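PDB 6IWF: ferric iron-binding protein HitA from Pseudomonas aeruginosa PAO1, which binds ferric iron as a bacterial solute-binding protein and is involved in gallium internalization. Local coordinates for residues L65-S70 and L292-E297; T103-Y108 and L212-N217; G132-V137 and T164-F169; A182-E187 and G206-R211; S227-L232 and Q243-M248. All coordinates share one frame; numbering follows the deposited sequence.

Contact 1 (L65-S70 and L292-E297)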
# COMPACT_ATOMS: atom_id res chain seq x y z
N LEU A 65 -4.84 -2.47 -9.86
CA LEU A 65 -6.03 -1.77 -10.34
C LEU A 65 -5.76 -1.11 -11.68
O LEU A 65 -6.62 -1.12 -12.57
CB LEU A 65 -6.49 -0.73 -9.32
CG LEU A 65 -6.85 -1.25 -7.94
CD1 LEU A 65 -7.08 -0.07 -6.98
CD2 LEU A 65 -8.07 -2.13 -8.02
N ILE A 66 -4.57 -0.52 -11.84
CA ILE A 66 -4.22 0.07 -13.12
C ILE A 66 -4.18 -1.01 -14.19
O ILE A 66 -4.65 -0.79 -15.31
CB ILE A 66 -2.88 0.83 -13.00
CG1 ILE A 66 -3.07 2.08 -12.12
CG2 ILE A 66 -2.35 1.24 -14.38
CD1 ILE A 66 -1.80 2.72 -11.68
N ARG A 67 -3.70 -2.20 -13.83
CA ARG A 67 -3.67 -3.34 -14.76
C ARG A 67 -5.09 -3.73 -15.18
O ARG A 67 -5.39 -3.81 -16.38
CB ARG A 67 -2.95 -4.53 -14.13
CG ARG A 67 -3.03 -5.86 -14.92
CD ARG A 67 -2.69 -7.08 -14.04
NE ARG A 67 -2.89 -8.34 -14.75
CZ ARG A 67 -2.92 -9.54 -14.18
NH1 ARG A 67 -2.76 -9.66 -12.87
NH2 ARG A 67 -3.10 -10.63 -14.91
N LEU A 68 -5.97 -3.95 -14.20
CA LEU A 68 -7.34 -4.37 -14.50
C LEU A 68 -8.12 -3.28 -15.22
O LEU A 68 -9.00 -3.57 -16.05
CB LEU A 68 -8.06 -4.77 -13.21
CG LEU A 68 -7.55 -6.03 -12.51
CD1 LEU A 68 -8.46 -6.37 -11.36
CD2 LEU A 68 -7.51 -7.19 -13.47
N ALA A 69 -7.86 -2.02 -14.87
CA ALA A 69 -8.52 -0.92 -15.57
C ALA A 69 -8.12 -0.88 -17.03
O ALA A 69 -8.96 -0.68 -17.91
CB ALA A 69 -8.18 0.42 -14.90
N SER A 70 -6.83 -1.04 -17.30
CA SER A 70 -6.35 -1.07 -18.68
C SER A 70 -7.02 -2.17 -19.48
O SER A 70 -7.25 -2.01 -20.69
CB SER A 70 -4.83 -1.25 -18.72
OG SER A 70 -4.17 -0.13 -18.17
N LEU A 292 3.41 5.82 -11.19
CA LEU A 292 3.99 4.50 -10.93
C LEU A 292 3.41 3.43 -11.85
O LEU A 292 4.10 2.46 -12.18
CB LEU A 292 3.77 4.11 -9.47
CG LEU A 292 4.19 5.12 -8.41
CD1 LEU A 292 3.66 4.73 -7.02
CD2 LEU A 292 5.70 5.22 -8.38
N GLY A 293 2.15 3.58 -12.25
CA GLY A 293 1.56 2.65 -13.21
C GLY A 293 1.53 1.23 -12.69
O GLY A 293 1.32 0.97 -11.50
N GLU A 294 1.76 0.28 -13.60
CA GLU A 294 1.81 -1.13 -13.23
C GLU A 294 3.17 -1.53 -12.68
O GLU A 294 3.36 -2.70 -12.30
CB GLU A 294 1.44 -2.02 -14.43
CG GLU A 294 -0.03 -1.84 -14.85
CD GLU A 294 -0.39 -2.56 -16.15
OE1 GLU A 294 -0.96 -1.92 -17.06
OE2 GLU A 294 -0.11 -3.78 -16.25
N ALA A 295 4.12 -0.59 -12.61
CA ALA A 295 5.47 -0.87 -12.11
C ALA A 295 6.15 -1.98 -12.91
O ALA A 295 6.91 -2.78 -12.35
CB ALA A 295 5.45 -1.21 -10.62
N SER A 296 5.91 -2.01 -14.23
CA SER A 296 6.44 -3.11 -15.05
C SER A 296 7.96 -3.05 -15.17
O SER A 296 8.63 -4.09 -15.11
CB SER A 296 5.79 -3.07 -16.43
OG SER A 296 4.41 -3.36 -16.33
N GLU A 297 8.52 -1.85 -15.35
CA GLU A 297 9.97 -1.73 -15.44
C GLU A 297 10.62 -2.11 -14.12
O GLU A 297 11.68 -2.76 -14.10
CB GLU A 297 10.34 -0.30 -15.85
CG GLU A 297 11.72 -0.12 -16.46
CD GLU A 297 11.93 1.29 -17.01
OE1 GLU A 297 13.09 1.67 -17.26
OE2 GLU A 297 10.92 2.01 -17.21
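Ile66 and Glu294 meet through aliphatic carbon, part of the packing of Ile66 on the turn that joins helix 63-70 to the start of helix 296-305. Ile66 CG2 lies 3.9 Å from Glu294 CG. The other branch of the isoleucine reaches the backbone, Ile66 CD1 standing 3.6 Å from Gly293 O. The turn is type II' from Leu292 to Ala295, closed by a bond from Ala295 N to Leu292 O of 3.1 Å. Gly293 takes its second position with phi 61°, a positive phi that suits glycine.

The second group is van der Waals contact of the Glu294 carboxylate with the helix backbone and the root of Arg67, the two side chains crossing at about a right angle. Glu294 CD is 3.6 Å from Arg67 CA, and Glu294 OE2 is 3.6 Å from Arg67 CB. On the other oxygen, Glu294 OE1 lies 3.8 Å from Ser70 OG. In Arg67, chi1 171° sets CG anti to the backbone N, and from there the extended chain leads to helix 38-48, where NH1 makes a weak hydrogen bond to Ser43. Arg67 NE is 5.5 Å from Glu294 OE2: the opposite charges are near but not in contact, so any attraction is probably weak and long-range.

Contact 2 (T103-Y108 and L212-N217)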
# COMPACT_ATOMS: atom_id res chain seq x y z
N THR A 103 2.79 5.62 3.84
CA THR A 103 4.09 6.17 3.48
C THR A 103 5.21 5.21 3.84
O THR A 103 5.15 4.52 4.86
CB THR A 103 4.33 7.56 4.15
OG1 THR A 103 5.58 8.11 3.71
CG2 THR A 103 4.33 7.48 5.68
N ARG A 104 6.24 5.17 2.99
CA ARG A 104 7.45 4.45 3.34
C ARG A 104 8.19 5.19 4.45
O ARG A 104 8.17 6.42 4.52
CB ARG A 104 8.35 4.28 2.12
CG ARG A 104 7.66 3.62 0.92
CD ARG A 104 7.51 2.15 1.14
NE ARG A 104 8.80 1.45 1.17
CZ ARG A 104 8.89 0.15 1.43
NH1 ARG A 104 7.78 -0.54 1.65
NH2 ARG A 104 10.06 -0.45 1.46
N VAL A 105 8.83 4.42 5.32
CA VAL A 105 9.61 4.95 6.43
C VAL A 105 10.87 4.11 6.58
O VAL A 105 11.06 3.10 5.90
CB VAL A 105 8.81 4.97 7.75
CG1 VAL A 105 7.59 5.86 7.61
CG2 VAL A 105 8.40 3.55 8.14
N LEU A 106 11.73 4.54 7.50
CA LEU A 106 12.89 3.76 7.95
C LEU A 106 12.67 3.47 9.44
O LEU A 106 12.81 4.36 10.28
CB LEU A 106 14.20 4.53 7.70
CG LEU A 106 15.49 3.79 8.06
CD1 LEU A 106 15.78 2.66 7.08
CD2 LEU A 106 16.63 4.80 8.06
N ALA A 107 12.31 2.23 9.78
CA ALA A 107 12.24 1.87 11.19
C ALA A 107 13.66 1.63 11.69
O ALA A 107 14.50 1.10 10.95
CB ALA A 107 11.38 0.63 11.40
N TYR A 108 13.96 2.07 12.91
CA TYR A 108 15.31 1.90 13.42
C TYR A 108 15.28 1.68 14.92
O TYR A 108 14.33 2.06 15.61
CB TYR A 108 16.22 3.09 13.06
CG TYR A 108 15.92 4.37 13.81
CD1 TYR A 108 14.86 5.19 13.43
CD2 TYR A 108 16.72 4.79 14.87
CE1 TYR A 108 14.57 6.37 14.10
CE2 TYR A 108 16.44 5.99 15.56
CZ TYR A 108 15.37 6.77 15.17
OH TYR A 108 15.06 7.95 15.82
N LEU A 212 10.43 5.42 14.23
CA LEU A 212 10.29 5.64 12.80
C LEU A 212 11.05 6.89 12.40
O LEU A 212 10.91 7.95 13.03
CB LEU A 212 8.82 5.78 12.39
CG LEU A 212 8.00 4.51 12.55
CD1 LEU A 212 6.66 4.66 11.84
CD2 LEU A 212 8.75 3.29 12.03
N HIS A 213 11.85 6.76 11.35
CA HIS A 213 12.50 7.88 10.71
C HIS A 213 11.80 8.15 9.39
O HIS A 213 11.56 7.23 8.60
CB HIS A 213 13.98 7.58 10.47
CG HIS A 213 14.69 8.67 9.75
ND1 HIS A 213 14.94 9.90 10.32
CD2 HIS A 213 15.16 8.75 8.48
CE1 HIS A 213 15.57 10.67 9.45
NE2 HIS A 213 15.71 9.99 8.33
N TYR A 214 11.50 9.42 9.13
CA TYR A 214 10.90 9.84 7.87
C TYR A 214 11.97 10.55 7.05
O TYR A 214 12.57 11.52 7.52
CB TYR A 214 9.70 10.76 8.12
CG TYR A 214 8.57 10.03 8.76
CD1 TYR A 214 8.58 9.76 10.13
CD2 TYR A 214 7.50 9.57 8.00
CE1 TYR A 214 7.54 9.08 10.71
CE2 TYR A 214 6.46 8.89 8.58
CZ TYR A 214 6.49 8.64 9.93
OH TYR A 214 5.45 7.94 10.49
N PHE A 215 12.21 10.05 5.84
CA PHE A 215 13.25 10.65 5.00
C PHE A 215 12.87 12.07 4.60
O PHE A 215 13.73 12.97 4.56
CB PHE A 215 13.48 9.80 3.75
CG PHE A 215 14.31 8.57 3.98
CD1 PHE A 215 15.67 8.67 4.29
CD2 PHE A 215 13.75 7.31 3.84
CE1 PHE A 215 16.45 7.52 4.48
CE2 PHE A 215 14.52 6.16 4.04
CZ PHE A 215 15.87 6.27 4.35
N GLY A 216 11.59 12.31 4.31
CA GLY A 216 11.14 13.60 3.83
C GLY A 216 11.89 14.09 2.61
O GLY A 216 12.42 13.28 1.84
N ASN A 217 11.92 15.42 2.41
CA ASN A 217 12.79 16.08 1.42
C ASN A 217 12.61 15.56 -0.00
O ASN A 217 13.54 15.63 -0.82
CB ASN A 217 14.25 15.99 1.84
CG ASN A 217 15.09 17.11 1.25
OD1 ASN A 217 14.65 18.26 1.21
ND2 ASN A 217 16.29 16.77 0.79
O HOH W 1 10.21 8.35 4.80
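Leu106 and His213 are joined by two backbone hydrogen bonds, the polar part of this contact. Leu106 N donates to His213 O over 2.9 Å at an N-H...O angle of 172°. The return bond, His213 N to Leu106 O, measures 2.8 Å. Further along, one water donates to Arg104 O and accepts from Phe215 N, bridging the two segments where the direct pairing has ended.

The register is antiparallel: Leu106-His213 is a hydrogen-bonded pair and Ala107-Leu212 a non-hydrogen-bonded one. Strand 211-213 thereby joins the long strand 97-108 of the mixed sheet in this periplasmic-binding-protein fold, and strand 97-108 also pairs with strand 190-194.

Apolar contacts fall on both faces of the pairing. On the face of Ala107 and Leu212, Leu212 CD2 meets Ala107 CB at 3.8 Å and also touches Val105 CG2. Beside them Val105 and Tyr214 lie side by side, pointing the same way, with Val105 CG1 only 3.4 Å from Tyr214 CE2; Thr103 CG2 comes to the edge of the same ring, in its plane. On the face of Leu106 and His213, Leu106 CB is 4.0 Å from Phe215 CE2; within its own segment, His213 CD2 lies over one face of the Phe215 ring, offset toward its rim. The edge of the Tyr108 ring faces His213 N, while its OH is hydrogen-bonded to Arg211 NH1.

Contact 3 (G132-V137 and T164-F169)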
# COMPACT_ATOMS: atom_id res chain seq x y z
N GLY A 132 24.66 -5.24 6.08
CA GLY A 132 24.23 -5.97 7.26
C GLY A 132 23.44 -5.16 8.26
O GLY A 132 22.96 -5.72 9.26
N ARG A 133 23.26 -3.86 8.03
CA ARG A 133 22.62 -2.98 9.00
C ARG A 133 21.15 -2.74 8.73
O ARG A 133 20.49 -2.11 9.56
CB ARG A 133 23.34 -1.63 9.07
CG ARG A 133 24.81 -1.74 9.47
CD ARG A 133 25.35 -0.42 9.99
NE ARG A 133 24.84 -0.13 11.32
CZ ARG A 133 25.18 0.95 12.03
NH1 ARG A 133 26.02 1.85 11.51
NH2 ARG A 133 24.68 1.12 13.25
N PHE A 134 20.61 -3.21 7.61
CA PHE A 134 19.21 -2.92 7.30
C PHE A 134 18.53 -4.09 6.64
O PHE A 134 19.14 -4.87 5.90
CB PHE A 134 19.04 -1.68 6.41
CG PHE A 134 19.55 -1.82 5.01
CD1 PHE A 134 20.90 -1.69 4.74
CD2 PHE A 134 18.67 -2.04 3.95
CE1 PHE A 134 21.38 -1.79 3.43
CE2 PHE A 134 19.13 -2.15 2.64
CZ PHE A 134 20.50 -2.02 2.38
N GLY A 135 17.25 -4.21 6.93
CA GLY A 135 16.40 -5.23 6.34
C GLY A 135 15.48 -4.61 5.31
O GLY A 135 15.13 -3.42 5.39
N PHE A 136 15.07 -5.42 4.34
CA PHE A 136 14.03 -5.04 3.41
C PHE A 136 13.34 -6.31 2.92
O PHE A 136 13.85 -7.42 3.11
CB PHE A 136 14.57 -4.19 2.25
CG PHE A 136 15.45 -4.94 1.26
CD1 PHE A 136 16.66 -5.50 1.65
CD2 PHE A 136 15.10 -5.00 -0.07
CE1 PHE A 136 17.48 -6.15 0.73
CE2 PHE A 136 15.92 -5.63 -1.01
CZ PHE A 136 17.11 -6.20 -0.61
N VAL A 137 12.19 -6.12 2.29
CA VAL A 137 11.33 -7.22 1.83
C VAL A 137 11.16 -7.09 0.32
O VAL A 137 10.19 -6.47 -0.15
CB VAL A 137 9.97 -7.20 2.53
CG1 VAL A 137 9.14 -8.43 2.10
CG2 VAL A 137 10.14 -7.15 4.06
N THR A 164 21.39 -3.10 -7.16
CA THR A 164 22.55 -3.99 -7.06
C THR A 164 23.19 -3.89 -5.68
O THR A 164 23.51 -4.91 -5.06
CB THR A 164 23.56 -3.65 -8.15
OG1 THR A 164 22.99 -3.93 -9.42
CG2 THR A 164 24.84 -4.47 -7.98
N GLY A 165 23.37 -2.67 -5.18
CA GLY A 165 23.88 -2.50 -3.83
C GLY A 165 22.98 -3.14 -2.78
O GLY A 165 23.46 -3.76 -1.84
N LEU A 166 21.65 -2.98 -2.93
CA LEU A 166 20.76 -3.63 -1.97
C LEU A 166 20.89 -5.15 -2.02
O LEU A 166 20.85 -5.82 -0.98
CB LEU A 166 19.32 -3.20 -2.21
CG LEU A 166 18.83 -2.12 -1.23
CD1 LEU A 166 19.62 -0.83 -1.39
CD2 LEU A 166 17.33 -1.88 -1.45
N LYS A 167 21.04 -5.73 -3.22
CA LYS A 167 21.28 -7.18 -3.31
C LYS A 167 22.58 -7.57 -2.61
O LYS A 167 22.64 -8.62 -1.94
CB LYS A 167 21.30 -7.62 -4.77
CG LYS A 167 21.75 -9.09 -4.99
CD LYS A 167 20.58 -10.04 -4.86
CE LYS A 167 20.94 -11.46 -5.34
NZ LYS A 167 21.50 -11.49 -6.73
N ALA A 168 23.62 -6.74 -2.75
CA ALA A 168 24.93 -7.03 -2.15
C ALA A 168 24.90 -6.92 -0.63
O ALA A 168 25.53 -7.72 0.08
CB ALA A 168 25.98 -6.08 -2.71
N PHE A 169 24.19 -5.93 -0.09
CA PHE A 169 24.42 -5.47 1.27
C PHE A 169 23.21 -5.54 2.19
O PHE A 169 23.39 -5.54 3.41
CB PHE A 169 24.94 -4.02 1.25
CG PHE A 169 26.20 -3.85 0.43
CD1 PHE A 169 27.26 -4.72 0.59
CD2 PHE A 169 26.31 -2.82 -0.50
CE1 PHE A 169 28.42 -4.56 -0.17
CE2 PHE A 169 27.46 -2.65 -1.25
CZ PHE A 169 28.52 -3.53 -1.08
O HOH W 2 21.69 -5.48 5.72
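Leu166 of helix 156-169 packs on Phe134 and Phe136 of strand 134-136, a helix laid against the sheet of the solute-binding-protein fold. The axes of strand 134-136 and helix segment 164-169 approach to 10.0 Å with an angle of 114° between their directions, so the helix passes across the strand.

Leu166 touches the two rings in different ways. Its CG sits at the edge of the Phe134 ring, in plane, 3.9 Å from Phe134 CE2, and the two side chains cross at about a right angle. Its CD2 instead lies over one face of Phe136, 4.2 Å from the ring centroid and 19° off the normal, offset toward the rim: a CH-pi contact. The phenylalanines are two residues apart on the strand, and both rings project to the side where Leu166 lies. The backbone joins in as well, Leu166 O standing 3.8 Å from Phe136 CZ.

At the end of the helix, Phe169 turns its ring away, toward Pro128 and Ser131, and contributes its carbonyl. Phe169 O accepts from Gly132 N at 3.0 Å. A water donates to the same oxygen, and also donates to Phe134 O, which lies 2.6 Å from it.

Contact 4 (A182-E187 and G206-R211)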
# COMPACT_ATOMS: atom_id res chain seq x y z
N ALA A 182 12.21 -7.72 13.86
CA ALA A 182 13.66 -7.86 13.93
C ALA A 182 14.33 -6.55 14.35
O ALA A 182 15.31 -6.56 15.10
CB ALA A 182 14.23 -8.35 12.60
N VAL A 183 13.81 -5.41 13.87
CA VAL A 183 14.32 -4.13 14.37
C VAL A 183 13.98 -3.97 15.84
O VAL A 183 14.83 -3.58 16.65
CB VAL A 183 13.75 -2.96 13.55
CG1 VAL A 183 14.22 -1.62 14.14
CG2 VAL A 183 14.16 -3.08 12.10
N GLU A 184 12.73 -4.26 16.20
CA GLU A 184 12.28 -4.08 17.57
C GLU A 184 13.06 -4.96 18.54
O GLU A 184 13.32 -4.56 19.67
CB GLU A 184 10.78 -4.36 17.67
CG GLU A 184 10.23 -4.31 19.08
CD GLU A 184 10.27 -2.91 19.67
OE1 GLU A 184 10.31 -1.94 18.88
OE2 GLU A 184 10.24 -2.78 20.91
N ASN A 185 13.45 -6.16 18.09
CA ASN A 185 14.14 -7.14 18.93
C ASN A 185 15.66 -7.07 18.81
O ASN A 185 16.35 -7.96 19.32
CB ASN A 185 13.67 -8.55 18.58
CG ASN A 185 12.26 -8.82 19.06
OD1 ASN A 185 11.81 -8.27 20.07
ND2 ASN A 185 11.54 -9.69 18.34
N GLY A 186 16.19 -6.06 18.14
CA GLY A 186 17.63 -5.88 18.10
C GLY A 186 18.38 -6.80 17.18
O GLY A 186 19.60 -6.95 17.33
N GLU A 187 17.70 -7.44 16.23
CA GLU A 187 18.40 -8.34 15.32
C GLU A 187 18.99 -7.62 14.12
O GLU A 187 19.99 -8.07 13.55
CB GLU A 187 17.44 -9.43 14.84
CG GLU A 187 17.04 -10.39 15.94
CD GLU A 187 15.63 -10.88 15.77
OE1 GLU A 187 14.92 -11.04 16.79
OE2 GLU A 187 15.23 -11.09 14.60
N GLY A 206 2.24 -2.41 23.30
CA GLY A 206 2.08 -1.29 24.21
C GLY A 206 3.06 -0.16 23.98
O GLY A 206 2.68 0.93 23.53
N GLU A 207 4.33 -0.40 24.30
CA GLU A 207 5.40 0.57 24.09
C GLU A 207 6.52 -0.12 23.32
O GLU A 207 6.82 -1.28 23.57
CB GLU A 207 5.93 1.13 25.41
CG GLU A 207 5.02 2.18 26.03
CD GLU A 207 4.62 3.26 25.04
OE1 GLU A 207 5.52 3.83 24.37
OE2 GLU A 207 3.41 3.55 24.92
N LEU A 208 7.12 0.60 22.38
CA LEU A 208 8.16 0.03 21.53
C LEU A 208 9.52 0.65 21.80
O LEU A 208 9.63 1.82 22.20
CB LEU A 208 7.82 0.20 20.04
CG LEU A 208 6.64 -0.62 19.51
CD1 LEU A 208 6.55 -0.49 17.99
CD2 LEU A 208 6.74 -2.09 19.93
N ASN A 209 10.56 -0.15 21.57
CA ASN A 209 11.93 0.35 21.54
C ASN A 209 12.24 1.05 20.22
O ASN A 209 12.90 2.09 20.19
CB ASN A 209 12.91 -0.81 21.73
CG ASN A 209 12.96 -1.29 23.16
OD1 ASN A 209 12.83 -0.50 24.10
ND2 ASN A 209 13.14 -2.60 23.34
N SER A 210 11.74 0.49 19.12
CA SER A 210 12.05 1.01 17.80
C SER A 210 11.31 2.32 17.55
O SER A 210 10.30 2.63 18.18
CB SER A 210 11.69 -0.02 16.73
OG SER A 210 10.29 -0.19 16.66
N ARG A 211 11.85 3.10 16.61
CA ARG A 211 11.25 4.37 16.24
C ARG A 211 11.19 4.45 14.72
O ARG A 211 11.82 3.66 14.01
CB ARG A 211 12.04 5.55 16.83
CG ARG A 211 12.11 5.51 18.38
CD ARG A 211 12.62 6.81 19.02
NE ARG A 211 13.86 7.30 18.41
CZ ARG A 211 14.81 7.97 19.06
NH1 ARG A 211 15.90 8.38 18.40
NH2 ARG A 211 14.69 8.23 20.36
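Glu184, in the last turn of helix 176-184, reaches across to the loop 208-210 with its carboxylate. From CB the chain sets out with CG anti to the backbone N (chi1 175°), and a bend at chi2 (67°) places CD. That carbon meets the leucine: Glu184 CD lies 3.6 Å from Leu208 CD2, the two side chains crossing at about a right angle.

The oxygens at the tip take three hydrogen bonds. Glu184 OE1 accepts two, from Ser210 N at 2.8 Å and from Ser210 OG at 2.8 Å. The amide arrives on the syn side but 29° out of the carboxylate plane, whereas the hydroxyl comes in nearly along the C-O axis. Glu184 OE2 accepts from Asn209 N at 2.7 Å through its syn lone pair, in a nearly straight bond. Consecutive backbone amides are thus gripped by the two oxygens of one buried group, which fixes its rotation and, with these donors, would favour the ionised form. Leu208 CB flanks Glu184 OE1 at 3.5 Å and Asn209 CB flanks Glu184 OE2 at 3.4 Å. Beside the acid, Val183 CG1 adds an apolar touch on Ser210 CB at 4.0 Å.

Just past Glu184 the helix ends in a Schellman motif, with Gly186 as its C-prime residue. The contact ties this helix end to the link between helix 196-205 and strand 211-213: Glu184 also packs on Leu201 and Lys205 of helix 196-205, and Ser210 O accepts from Trp198 NE1 of that helix.

Contact 5 (S227-L232 and Q243-M248)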
# COMPACT_ATOMS: atom_id res chain seq x y z
N SER A 227 -3.90 2.53 -1.33
CA SER A 227 -4.72 1.35 -1.53
C SER A 227 -5.99 1.78 -2.24
O SER A 227 -6.41 2.93 -2.15
CB SER A 227 -5.10 0.69 -0.20
OG SER A 227 -6.05 1.47 0.49
N GLY A 228 -6.62 0.84 -2.94
CA GLY A 228 -7.76 1.25 -3.75
C GLY A 228 -8.82 0.18 -3.86
O GLY A 228 -8.67 -0.96 -3.42
N ALA A 229 -9.92 0.58 -4.49
CA ALA A 229 -11.04 -0.32 -4.65
C ALA A 229 -11.74 -0.05 -5.97
O ALA A 229 -11.63 1.03 -6.55
CB ALA A 229 -12.05 -0.20 -3.50
N ALA A 230 -12.49 -1.05 -6.42
CA ALA A 230 -13.13 -0.96 -7.72
C ALA A 230 -14.31 -1.92 -7.76
O ALA A 230 -14.33 -2.92 -7.04
CB ALA A 230 -12.14 -1.29 -8.85
N VAL A 231 -15.28 -1.59 -8.61
CA VAL A 231 -16.40 -2.45 -8.95
C VAL A 231 -16.07 -3.21 -10.23
O VAL A 231 -15.61 -2.61 -11.21
CB VAL A 231 -17.68 -1.62 -9.15
CG1 VAL A 231 -18.83 -2.49 -9.66
CG2 VAL A 231 -18.04 -0.91 -7.84
N LEU A 232 -16.33 -4.51 -10.26
CA LEU A 232 -16.05 -5.30 -11.46
C LEU A 232 -17.14 -5.06 -12.50
O LEU A 232 -18.33 -5.02 -12.17
CB LEU A 232 -15.96 -6.79 -11.14
CG LEU A 232 -14.65 -7.31 -10.54
CD1 LEU A 232 -13.47 -6.92 -11.43
CD2 LEU A 232 -14.42 -6.83 -9.10
N GLN A 243 -22.67 0.93 -4.30
CA GLN A 243 -22.98 1.35 -2.94
C GLN A 243 -21.86 0.97 -1.98
O GLN A 243 -21.52 1.74 -1.07
CB GLN A 243 -24.29 0.70 -2.51
CG GLN A 243 -24.84 1.15 -1.19
CD GLN A 243 -26.22 0.57 -0.96
OE1 GLN A 243 -26.88 0.15 -1.91
NE2 GLN A 243 -26.65 0.53 0.30
N PHE A 244 -21.30 -0.23 -2.15
CA PHE A 244 -20.23 -0.68 -1.27
C PHE A 244 -19.00 0.21 -1.37
O PHE A 244 -18.43 0.62 -0.35
CB PHE A 244 -19.88 -2.13 -1.57
CG PHE A 244 -18.87 -2.70 -0.63
CD1 PHE A 244 -17.50 -2.56 -0.87
CD2 PHE A 244 -19.28 -3.35 0.53
CE1 PHE A 244 -16.57 -3.07 0.03
CE2 PHE A 244 -18.36 -3.86 1.42
CZ PHE A 244 -17.00 -3.73 1.17
N VAL A 245 -18.55 0.50 -2.60
CA VAL A 245 -17.34 1.31 -2.75
C VAL A 245 -17.59 2.72 -2.22
O VAL A 245 -16.73 3.31 -1.55
CB VAL A 245 -16.85 1.33 -4.21
CG1 VAL A 245 -15.70 2.31 -4.36
CG2 VAL A 245 -16.37 -0.06 -4.60
N ALA A 246 -18.78 3.27 -2.47
CA ALA A 246 -19.13 4.56 -1.89
C ALA A 246 -19.08 4.52 -0.37
O ALA A 246 -18.62 5.47 0.28
CB ALA A 246 -20.51 4.99 -2.39
N PHE A 247 -19.53 3.42 0.23
CA PHE A 247 -19.52 3.32 1.69
C PHE A 247 -18.10 3.23 2.23
O PHE A 247 -17.83 3.71 3.34
CB PHE A 247 -20.37 2.13 2.14
CG PHE A 247 -20.38 1.90 3.61
CD1 PHE A 247 -21.20 2.66 4.43
CD2 PHE A 247 -19.57 0.94 4.18
CE1 PHE A 247 -21.20 2.46 5.80
CE2 PHE A 247 -19.56 0.73 5.55
CZ PHE A 247 -20.39 1.50 6.35
N MET A 248 -17.17 2.69 1.45
CA MET A 248 -15.78 2.65 1.90
C MET A 248 -15.22 4.05 2.10
O MET A 248 -14.28 4.23 2.88
CB MET A 248 -14.92 1.88 0.89
CG MET A 248 -15.37 0.45 0.67
SD MET A 248 -14.27 -0.33 -0.54
CE MET A 248 -12.84 -0.63 0.50
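Val245 overlaps Val231 through one methyl of each, Val245 CG2 to Val231 CG2 at 3.7 Å, the two side chains crossing obliquely. In both valines CG2 is anti to the carbonyl carbon, beside the backbone N, and this is the branch that touches. The same Val245 methyl lies 4.2 Å from Ala230 C, so it rests partly on the strand backbone, and it comes within 4.5 Å of Ala229 CB.

One helical turn later Met248 takes over. Its sulfur, Met248 SD, is 3.7 Å from Ala229 CB, and a bend at chi3 (76°) puts Met248 CE 4.1 Å from the same methyl. Ala229 is therefore met from two positions three residues apart on one side of the helix. The side-chain contacts are apolar and buried.

The axes of strand 227-231 and helix 243-248 come within 8.5 Å at 160°, so here the helix runs nearly antiparallel to the strand that precedes it in the chain. That strand bonds through its backbone to strands 56-59 and 97-108. The helix also packs on those strands: Val245 touches Ile97 of strand 97-108 and Val56 of strand 56-59, and Met248 touches Tyr58, while Phe244 meets Phe23 of helix 13-27 edge-to-face.

Contacts 2 and 4 touch directly: Tyr108 C packs against Val183 CG1 at 3.6 Å. Contact 3 comes within about 5 Å of contact 2 (nearest atoms) and reaches the same sheet. Contacts 1 and 5 meet where Leu65 CD1 stands 3.6 Å from Gly228 CA; contact 5 lies about 35 Å from contact 4 (centres), across the chain's centre. The iron-binding residues, with no iron bound in this chain, lie near both groups: Val105 of contact 2 is about 7 Å from Tyr197 and Ala229 of contact 5 about 11 Å from Glu60 (side chains). Contact 1 encloses all the others along the chain.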